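Local atomic coordinates of leucyl aminopeptidase (Trypanosoma brucei brucei, PDB entry 5NTD), a protein that probably removes amino acids, leucine among them, from the N-terminus of peptides, as a metal-dependent M17 aminopeptidase. Residues P332-C337 / L389-D394; E366-D371 / T461-R466. All blocks are in the same frame, centred on the assembly; numbering follows the deposited sequence.

Interaction 1 (P332-C337 / L389-D394); sequences PVQLSC and LSFTPD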
ATOM      1  N   PRO G 332     -43.250 -23.678 -19.361  1.00 29.50           N
ATOM      2  CA  PRO G 332     -43.867 -23.014 -20.501  1.00 29.71           C
ATOM      3  C   PRO G 332     -43.370 -21.596 -20.738  1.00 30.73           C
ATOM      4  O   PRO G 332     -44.146 -20.673 -20.935  1.00 29.77           O
ATOM      5  CB  PRO G 332     -45.348 -23.016 -20.149  1.00 29.15           C
ATOM      6  CG  PRO G 332     -45.379 -22.962 -18.660  1.00 30.35           C
ATOM      7  CD  PRO G 332     -44.139 -23.660 -18.171  1.00 30.33           C
ATOM      8  N   VAL G 333     -42.054 -21.471 -20.777  1.00 31.20           N
ATOM      9  CA  VAL G 333     -41.378 -20.191 -21.043  1.00 29.78           C
ATOM     10  C   VAL G 333     -40.489 -20.341 -22.229  1.00 28.18           C
ATOM     11  O   VAL G 333     -39.730 -21.295 -22.347  1.00 29.85           O
ATOM     12  CB  VAL G 333     -40.483 -19.745 -19.860  1.00 29.97           C
ATOM     13  CG1 VAL G 333     -40.028 -18.324 -20.075  1.00 30.20           C
ATOM     14  CG2 VAL G 333     -41.245 -19.796 -18.557  1.00 30.18           C
ATOM     15  N   GLN G 334     -40.590 -19.403 -23.132  1.00 27.73           N
ATOM     16  CA  GLN G 334     -39.687 -19.409 -24.258  1.00 30.16           C
ATOM     17  C   GLN G 334     -38.399 -18.749 -23.776  1.00 30.40           C
ATOM     18  O   GLN G 334     -38.449 -17.634 -23.294  1.00 29.48           O
ATOM     19  CB  GLN G 334     -40.250 -18.636 -25.451  1.00 31.25           C
ATOM     20  CG  GLN G 334     -39.331 -18.707 -26.662  1.00 33.79           C
ATOM     21  CD  GLN G 334     -39.945 -18.052 -27.860  1.00 35.96           C
ATOM     22  OE1 GLN G 334     -41.158 -17.850 -27.915  1.00 38.89           O
ATOM     23  NE2 GLN G 334     -39.143 -17.814 -28.868  1.00 37.20           N
ATOM     24  N   LEU G 335     -37.281 -19.427 -23.986  1.00 29.89           N
ATOM     25  CA  LEU G 335     -35.992 -18.982 -23.459  1.00 31.36           C
ATOM     26  C   LEU G 335     -34.913 -18.889 -24.484  1.00 30.19           C
ATOM     27  O   LEU G 335     -34.748 -19.792 -25.301  1.00 32.94           O
ATOM     28  CB  LEU G 335     -35.467 -19.962 -22.390  1.00 31.86           C
ATOM     29  CG  LEU G 335     -36.199 -20.004 -21.054  1.00 32.56           C
ATOM     30  CD1 LEU G 335     -35.614 -21.116 -20.209  1.00 32.93           C
ATOM     31  CD2 LEU G 335     -36.071 -18.670 -20.338  1.00 34.10           C
ATOM     32  N   SER G 336     -34.148 -17.815 -24.397  1.00 28.79           N
ATOM     33  CA  SER G 336     -32.755 -17.803 -24.937  1.00 27.94           C
ATOM     34  C   SER G 336     -31.826 -17.742 -23.733  1.00 26.96           C
ATOM     35  O   SER G 336     -32.178 -17.212 -22.685  1.00 26.22           O
ATOM     36  CB  SER G 336     -32.488 -16.636 -25.866  1.00 27.73           C
ATOM     37  OG  SER G 336     -32.616 -15.403 -25.179  1.00 28.96           O
ATOM     38  N   CYS G 337     -30.680 -18.345 -23.890  1.00 27.23           N
ATOM     39  CA  CYS G 337     -29.642 -18.344 -22.858  1.00 27.24           C
ATOM     40  C   CYS G 337     -28.303 -18.095 -23.517  1.00 26.66           C
ATOM     41  O   CYS G 337     -27.771 -18.922 -24.242  1.00 25.30           O
ATOM     42  CB  CYS G 337     -29.595 -19.664 -22.110  1.00 28.01           C
ATOM     43  SG  CYS G 337     -28.272 -19.728 -20.865  1.00 29.33           S
ATOM     44  N   LEU G 389     -31.797 -12.009 -32.152  1.00 32.61           N
ATOM     45  CA  LEU G 389     -32.507 -13.322 -32.089  1.00 33.27           C
ATOM     46  C   LEU G 389     -33.746 -13.299 -32.973  1.00 32.07           C
ATOM     47  O   LEU G 389     -34.162 -12.260 -33.462  1.00 31.46           O
ATOM     48  CB  LEU G 389     -32.888 -13.698 -30.639  1.00 32.35           C
ATOM     49  CG  LEU G 389     -31.725 -13.749 -29.667  1.00 31.92           C
ATOM     50  CD1 LEU G 389     -32.216 -14.189 -28.298  1.00 33.43           C
ATOM     51  CD2 LEU G 389     -30.617 -14.681 -30.148  1.00 32.93           C
ATOM     52  N   SER G 390     -34.317 -14.469 -33.167  1.00 34.13           N
ATOM     53  CA  SER G 390     -35.558 -14.604 -34.002  1.00 36.72           C
ATOM     54  C   SER G 390     -36.814 -14.101 -33.288  1.00 37.48           C
ATOM     55  O   SER G 390     -37.853 -13.996 -33.896  1.00 39.85           O
ATOM     56  CB  SER G 390     -35.792 -16.046 -34.413  1.00 36.77           C
ATOM     57  OG  SER G 390     -35.810 -16.862 -33.244  1.00 37.19           O
ATOM     58  N   PHE G 391     -36.710 -13.821 -32.004  1.00 37.36           N
ATOM     59  CA  PHE G 391     -37.786 -13.153 -31.261  1.00 35.37           C
ATOM     60  C   PHE G 391     -37.205 -12.009 -30.450  1.00 34.91           C
ATOM     61  O   PHE G 391     -35.994 -11.923 -30.252  1.00 34.78           O
ATOM     62  CB  PHE G 391     -38.483 -14.131 -30.332  1.00 35.93           C
ATOM     63  CG  PHE G 391     -37.611 -14.605 -29.188  1.00 35.34           C
ATOM     64  CD1 PHE G 391     -36.768 -15.687 -29.342  1.00 34.71           C
ATOM     65  CD2 PHE G 391     -37.692 -13.989 -27.945  1.00 36.30           C
ATOM     66  CE1 PHE G 391     -36.000 -16.150 -28.284  1.00 35.59           C
ATOM     67  CE2 PHE G 391     -36.931 -14.441 -26.872  1.00 35.89           C
ATOM     68  CZ  PHE G 391     -36.074 -15.517 -27.044  1.00 36.20           C
ATOM     69  N   THR G 392     -38.087 -11.156 -29.959  1.00 34.26           N
ATOM     70  CA  THR G 392     -37.708 -10.077 -29.037  1.00 33.52           C
ATOM     71  C   THR G 392     -38.243 -10.441 -27.664  1.00 31.84           C
ATOM     72  O   THR G 392     -39.422 -10.667 -27.520  1.00 28.84           O
ATOM     73  CB  THR G 392     -38.287  -8.720 -29.461  1.00 35.72           C
ATOM     74  OG1 THR G 392     -37.820  -8.408 -30.781  1.00 36.87           O
ATOM     75  CG2 THR G 392     -37.809  -7.585 -28.531  1.00 37.11           C
ATOM     76  N   PRO G 393     -37.370 -10.484 -26.629  1.00 30.54           N
ATOM     77  CA  PRO G 393     -37.842 -10.932 -25.339  1.00 28.97           C
ATOM     78  C   PRO G 393     -38.681  -9.904 -24.635  1.00 28.76           C
ATOM     79  O   PRO G 393     -38.551  -8.716 -24.870  1.00 28.82           O
ATOM     80  CB  PRO G 393     -36.551 -11.153 -24.561  1.00 31.11           C
ATOM     81  CG  PRO G 393     -35.588 -10.205 -25.162  1.00 30.83           C
ATOM     82  CD  PRO G 393     -35.918 -10.233 -26.616  1.00 30.81           C
ATOM     83  N   ASP G 394     -39.550 -10.405 -23.773  1.00 28.02           N
ATOM     84  CA  ASP G 394     -40.357  -9.570 -22.895  1.00 28.10           C
ATOM     85  C   ASP G 394     -39.530  -9.141 -21.701  1.00 28.47           C
ATOM     86  O   ASP G 394     -39.780  -8.100 -21.103  1.00 28.78           O
ATOM     87  CB  ASP G 394     -41.592 -10.325 -22.376  1.00 28.13           C
ATOM     88  CG  ASP G 394     -42.511 -10.796 -23.511  1.00 28.26           C
ATOM     89  OD1 ASP G 394     -42.829  -9.973 -24.403  1.00 27.78           O
ATOM     90  OD2 ASP G 394     -42.864 -12.004 -23.506  1.00 28.14           O
TER
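The hydroxyl OG of Ser336 is held by a hydrogen bond to Ser285 OG on the adjacent parallel strand 283-291, and the same OG lies 3.4 Å from CD1 of Leu389, a van der Waals contact. The contact lies at the end of the catalytic domain's central mixed sheet where strand 334-344 begins. Helix 374-387 returns the chain to this same end, and the loop 389-394 then leads into strand 395-400, on the far side of strand 283-291. The ring of Phe391 reaches from the loop to the strand. Its CZ comes 3.9 Å from Ser336 OG, with the backbone N of Ser336 at the ring edge. Serine suits this place because its short side chain lets CB and OG lie against Leu389 CD1 and Phe391 CZ while OG still reaches Ser285 OG. Gln334 meets Phe391 tip to tip: with CG anti to the backbone N (chi1 -177°) and the chain extended beyond it, NE2 is carried over one ring face, 3.2 Å from CD1 and offset toward the rim. Amide and ring planes are turned 54° apart, so the two groups do not lie flat on each other. Leu335 points away, onto Phe323 and Ala326 of helix 314-328, whereas Phe391 also packs on Leu273 of strand 268-274. The contact is tight where Leu389 CD1 meets the CB of Ser336, at 3.5 Å.

Interaction 2 (E366-D371 / T461-R466); sequences EVINTD and TNLMER. With MN (manganese (II) ion), chain B; BES (2-(3-amino-2-hydroxy-4-phenyl-butyrylamino)-4-methyl-pentanoic acid), chain C.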
ATOM      1  N   GLU G 366     -14.643   3.547 -23.933  1.00 28.14           N
ATOM      2  CA  GLU G 366     -13.258   3.802 -23.540  1.00 27.47           C
ATOM      3  C   GLU G 366     -12.954   2.947 -22.300  1.00 27.20           C
ATOM      4  O   GLU G 366     -13.599   3.078 -21.272  1.00 26.64           O
ATOM      5  CB  GLU G 366     -13.040   5.251 -23.207  1.00 28.49           C
ATOM      6  CG  GLU G 366     -11.596   5.553 -22.771  1.00 29.22           C
ATOM      7  CD  GLU G 366     -11.344   7.009 -22.432  1.00 29.75           C
ATOM      8  OE1 GLU G 366     -12.282   7.808 -22.253  1.00 29.41           O
ATOM      9  OE2 GLU G 366     -10.158   7.373 -22.402  1.00 35.96           O
ATOM     10  N   VAL G 367     -11.973   2.081 -22.410  1.00 27.50           N
ATOM     11  CA  VAL G 367     -11.607   1.186 -21.323  1.00 28.13           C
ATOM     12  C   VAL G 367     -10.674   1.923 -20.342  1.00 30.47           C
ATOM     13  O   VAL G 367      -9.518   2.142 -20.609  1.00 31.14           O
ATOM     14  CB  VAL G 367     -10.919  -0.074 -21.813  1.00 28.54           C
ATOM     15  CG1 VAL G 367     -10.575  -1.006 -20.655  1.00 28.33           C
ATOM     16  CG2 VAL G 367     -11.832  -0.798 -22.790  1.00 28.74           C
ATOM     17  N   ILE G 368     -11.223   2.281 -19.199  1.00 31.55           N
ATOM     18  CA  ILE G 368     -10.495   2.919 -18.097  1.00 31.60           C
ATOM     19  C   ILE G 368      -9.769   1.862 -17.294  1.00 32.27           C
ATOM     20  O   ILE G 368      -8.649   2.054 -16.850  1.00 35.48           O
ATOM     21  CB  ILE G 368     -11.453   3.648 -17.137  1.00 33.36           C
ATOM     22  CG1 ILE G 368     -12.261   4.710 -17.867  1.00 34.03           C
ATOM     23  CG2 ILE G 368     -10.712   4.300 -15.964  1.00 34.13           C
ATOM     24  CD1 ILE G 368     -11.433   5.729 -18.624  1.00 34.57           C
ATOM     25  N   ASN G 369     -10.420   0.728 -17.131  1.00 31.89           N
ATOM     26  CA  ASN G 369      -9.885  -0.372 -16.325  1.00 30.09           C
ATOM     27  C   ASN G 369     -10.316  -1.717 -16.893  1.00 29.53           C
ATOM     28  O   ASN G 369     -11.487  -2.030 -16.949  1.00 31.50           O
ATOM     29  CB  ASN G 369     -10.343  -0.228 -14.885  1.00 28.11           C
ATOM     30  CG  ASN G 369      -9.617  -1.156 -13.941  1.00 28.12           C
ATOM     31  OD1 ASN G 369      -9.589  -2.367 -14.139  1.00 28.70           O
ATOM     32  ND2 ASN G 369      -9.064  -0.602 -12.880  1.00 27.67           N
ATOM     33  N   THR G 370      -9.339  -2.530 -17.260  1.00 29.74           N
ATOM     34  CA  THR G 370      -9.595  -3.825 -17.901  1.00 28.67           C
ATOM     35  C   THR G 370     -10.216  -4.840 -16.972  1.00 29.78           C
ATOM     36  O   THR G 370     -10.710  -5.872 -17.423  1.00 31.15           O
ATOM     37  CB  THR G 370      -8.320  -4.460 -18.482  1.00 28.55           C
ATOM     38  OG1 THR G 370      -7.343  -4.624 -17.460  1.00 26.18           O
ATOM     39  CG2 THR G 370      -7.758  -3.574 -19.626  1.00 28.65           C
ATOM     40  N   ASP G 371     -10.133  -4.580 -15.676  1.00 29.61           N
ATOM     41  CA  ASP G 371     -10.698  -5.490 -14.646  1.00 28.96           C
ATOM     42  C   ASP G 371     -12.197  -5.301 -14.419  1.00 27.53           C
ATOM     43  O   ASP G 371     -12.858  -6.134 -13.721  1.00 30.30           O
ATOM     44  CB  ASP G 371      -9.960  -5.383 -13.322  1.00 28.58           C
ATOM     45  CG  ASP G 371     -10.198  -6.562 -12.432  1.00 28.53           C
ATOM     46  OD1 ASP G 371     -10.835  -7.611 -12.854  1.00 33.44           O
ATOM     47  OD2 ASP G 371      -9.824  -6.415 -11.262  1.00 30.27           O
ATOM     48  N   THR G 461     -17.243   5.605 -20.851  1.00 27.37           N
ATOM     49  CA  THR G 461     -16.185   4.763 -20.240  1.00 27.26           C
ATOM     50  C   THR G 461     -16.817   3.453 -19.722  1.00 27.33           C
ATOM     51  O   THR G 461     -18.024   3.296 -19.727  1.00 28.47           O
ATOM     52  CB  THR G 461     -15.511   5.456 -19.056  1.00 27.52           C
ATOM     53  OG1 THR G 461     -16.475   5.611 -18.007  1.00 29.25           O
ATOM     54  CG2 THR G 461     -14.970   6.835 -19.466  1.00 27.37           C
ATOM     55  N   ASN G 462     -15.975   2.518 -19.319  1.00 27.83           N
ATOM     56  CA  ASN G 462     -16.419   1.315 -18.617  1.00 28.37           C
ATOM     57  C   ASN G 462     -16.297   1.370 -17.095  1.00 28.84           C
ATOM     58  O   ASN G 462     -16.467   0.367 -16.425  1.00 28.46           O
ATOM     59  CB  ASN G 462     -15.691   0.082 -19.132  1.00 28.75           C
ATOM     60  CG  ASN G 462     -14.330  -0.089 -18.529  1.00 28.31           C
ATOM     61  OD1 ASN G 462     -13.577   0.877 -18.351  1.00 29.39           O
ATOM     62  ND2 ASN G 462     -13.966  -1.333 -18.266  1.00 30.05           N
ATOM     63  N   LEU G 463     -15.943   2.524 -16.567  1.00 29.32           N
ATOM     64  CA  LEU G 463     -15.749   2.661 -15.137  1.00 31.35           C
ATOM     65  C   LEU G 463     -16.134   4.025 -14.662  1.00 32.65           C
ATOM     66  O   LEU G 463     -15.808   5.029 -15.252  1.00 35.23           O
ATOM     67  CB  LEU G 463     -14.303   2.384 -14.742  1.00 33.69           C
ATOM     68  CG  LEU G 463     -14.028   2.249 -13.228  1.00 35.60           C
ATOM     69  CD1 LEU G 463     -14.607   0.955 -12.701  1.00 35.87           C
ATOM     70  CD2 LEU G 463     -12.555   2.292 -12.893  1.00 34.73           C
ATOM     71  N   MET G 464     -16.776   4.041 -13.520  1.00 35.45           N
ATOM     72  CA  MET G 464     -17.241   5.293 -12.868  1.00 39.94           C
ATOM     73  C   MET G 464     -16.065   6.205 -12.503  1.00 37.98           C
ATOM     74  O   MET G 464     -15.071   5.747 -12.008  1.00 35.13           O
ATOM     75  CB  MET G 464     -18.008   5.004 -11.592  1.00 41.53           C
ATOM     76  CG  MET G 464     -19.158   4.030 -11.755  1.00 46.09           C
ATOM     77  SD  MET G 464     -19.032   2.798 -10.427  1.00 56.08           S
ATOM     78  CE  MET G 464     -17.917   1.694 -11.350  1.00 48.80           C
ATOM     79  N   GLU G 465     -16.230   7.481 -12.775  1.00 39.28           N
ATOM     80  CA  GLU G 465     -15.309   8.524 -12.309  1.00 42.89           C
ATOM     81  C   GLU G 465     -15.202   8.498 -10.779  1.00 39.68           C
ATOM     82  O   GLU G 465     -14.121   8.514 -10.235  1.00 36.68           O
ATOM     83  CB  GLU G 465     -15.763   9.915 -12.791  1.00 49.79           C
ATOM     84  CG  GLU G 465     -14.921  11.124 -12.359  1.00 54.32           C
ATOM     85  CD  GLU G 465     -13.428  10.993 -12.678  1.00 64.49           C
ATOM     86  OE1 GLU G 465     -13.051  10.277 -13.628  1.00 67.57           O
ATOM     87  OE2 GLU G 465     -12.603  11.598 -11.959  1.00 74.27           O
ATOM     88  N   ARG G 466     -16.338   8.371 -10.121  1.00 36.94           N
ATOM     89  CA  ARG G 466     -16.404   8.234  -8.651  1.00 39.23           C
ATOM     90  C   ARG G 466     -16.952   6.846  -8.265  1.00 41.60           C
ATOM     91  O   ARG G 466     -18.095   6.522  -8.536  1.00 36.97           O
ATOM     92  CB  ARG G 466     -17.282   9.319  -8.029  1.00 38.89           C
ATOM     93  CG  ARG G 466     -16.897  10.720  -8.462  1.00 39.99           C
ATOM     94  CD  ARG G 466     -17.809  11.788  -7.904  1.00 40.79           C
ATOM     95  NE  ARG G 466     -19.186  11.656  -8.377  1.00 41.71           N
ATOM     96  CZ  ARG G 466     -20.186  12.484  -8.073  1.00 46.77           C
ATOM     97  NH1 ARG G 466     -19.998  13.543  -7.290  1.00 50.60           N
ATOM     98  NH2 ARG G 466     -21.401  12.258  -8.552  1.00 50.23           N
TER
HETATM   99 MN    MN B 602     -12.672  -8.092 -13.300  1.00 36.05          MN
HETATM  100  N2  BES C 604     -15.263 -10.530 -11.310  1.00 35.92           N
HETATM  101  C1  BES C 604     -14.983  -9.309 -10.556  1.00 39.43           C
HETATM  102  C6  BES C 604     -15.995  -9.046  -9.413  1.00 39.14           C
HETATM  103  C7  BES C 604     -15.783  -9.769  -8.112  1.00 39.03           C
HETATM  104  C8  BES C 604     -16.262 -11.058  -7.927  1.00 40.10           C
HETATM  105  C12 BES C 604     -15.153  -9.138  -7.046  1.00 40.82           C
HETATM  106  C9  BES C 604     -16.075 -11.722  -6.717  1.00 39.64           C
HETATM  107  C11 BES C 604     -14.960  -9.806  -5.827  1.00 39.97           C
HETATM  108  C10 BES C 604     -15.413 -11.101  -5.662  1.00 39.53           C
HETATM  109  C2  BES C 604     -14.966  -8.158 -11.584  1.00 41.88           C
HETATM  110  O2  BES C 604     -14.547  -8.559 -12.925  1.00 40.28           O
HETATM  111  C3  BES C 604     -13.985  -7.130 -11.104  1.00 44.86           C
HETATM  112  O3  BES C 604     -12.810  -7.328 -11.493  1.00 44.29           O
HETATM  113  N1  BES C 604     -14.540  -6.142 -10.382  1.00 43.62           N
HETATM  114  C4  BES C 604     -13.838  -5.033  -9.808  1.00 48.69           C
HETATM  115  C13 BES C 604     -13.814  -3.831 -10.747  1.00 48.50           C
HETATM  116  C14 BES C 604     -12.784  -2.760 -10.390  1.00 49.29           C
HETATM  117  C15 BES C 604     -11.377  -3.233 -10.045  1.00 48.09           C
HETATM  118  C16 BES C 604     -12.633  -1.805 -11.548  1.00 51.66           C
HETATM  119  C5  BES C 604     -14.490  -4.586  -8.545  1.00 49.18           C
HETATM  120  O1  BES C 604     -13.755  -4.272  -7.608  1.00 54.68           O
HETATM  121  O4  BES C 604     -15.721  -4.529  -8.470  1.00 49.61           O
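Asn462 uses both ends of its side-chain amide to bind the backbone of 366-371. Its OD1 accepts from Ile368 N at 2.9 Å, the donor tilted out of the carbonyl plane. A second bond to OD1, from Asn369 N at 3.4 Å, is weak. Its ND2 donates to Asn369 O at 2.9 Å, almost straight (169°) and nearly in the amide plane, and also to Ala372 O. Bonds at both ends fix the rotation of this buried amide, a task for which asparagine, with donor and acceptor side by side, is well suited. The backbone continues the pairing: Asn462 N donates to Glu366 O at 3.1 Å, beside a single parallel bridge between Glu366 and Thr461. The carboxylate of Glu366 is bound through OE1 to Ser455 OG, and Thr461 OG1 donates to Leu463 O, above the carbonyl plane. Apolar groups close the remainder. Ile368 lays CG1 3.5 Å from Thr461 CB and crosses Leu463 at about a right angle. Asn369 OD1 receives Asp371 N at 2.7 Å, in the carbonyl plane, forming an Asx turn just ahead of the metal ligand. Asp371 binds the manganese ion through both its backbone O and OD1, and Asp294, Glu373 and two bestatin oxygens complete the shell; OD2 makes a salt bridge to Lys301. Leu463 CD1 lies 3.6 Å from methyl C16 of bestatin's leucyl branch, which Asn369 also touches. Asn462 is thus a second-shell residue holding the loop whose Asn369 and Asp371, with Leu463, meet bestatin at the two-metal active site of the M17 aminopeptidases.

Interactions 1 and 2 do not touch: their centres are 31 Å apart and their nearest atoms about 22 Å. Their segments alternate along the chain, and two elements of the catalytic domain join them. Strand 334-344 starts in interaction 1, and Asn344 at its other end donates through ND2 to Thr370 O in interaction 2. Helix 374-387 runs back the opposite way, from just beyond the metal ligand Asp371 to the loop 389-394. Interaction 2 therefore sits at the active-site end of this unit, contacting manganese and bestatin directly, whereas interaction 1 lies at the other end and makes no direct contact with the metal or bestatin.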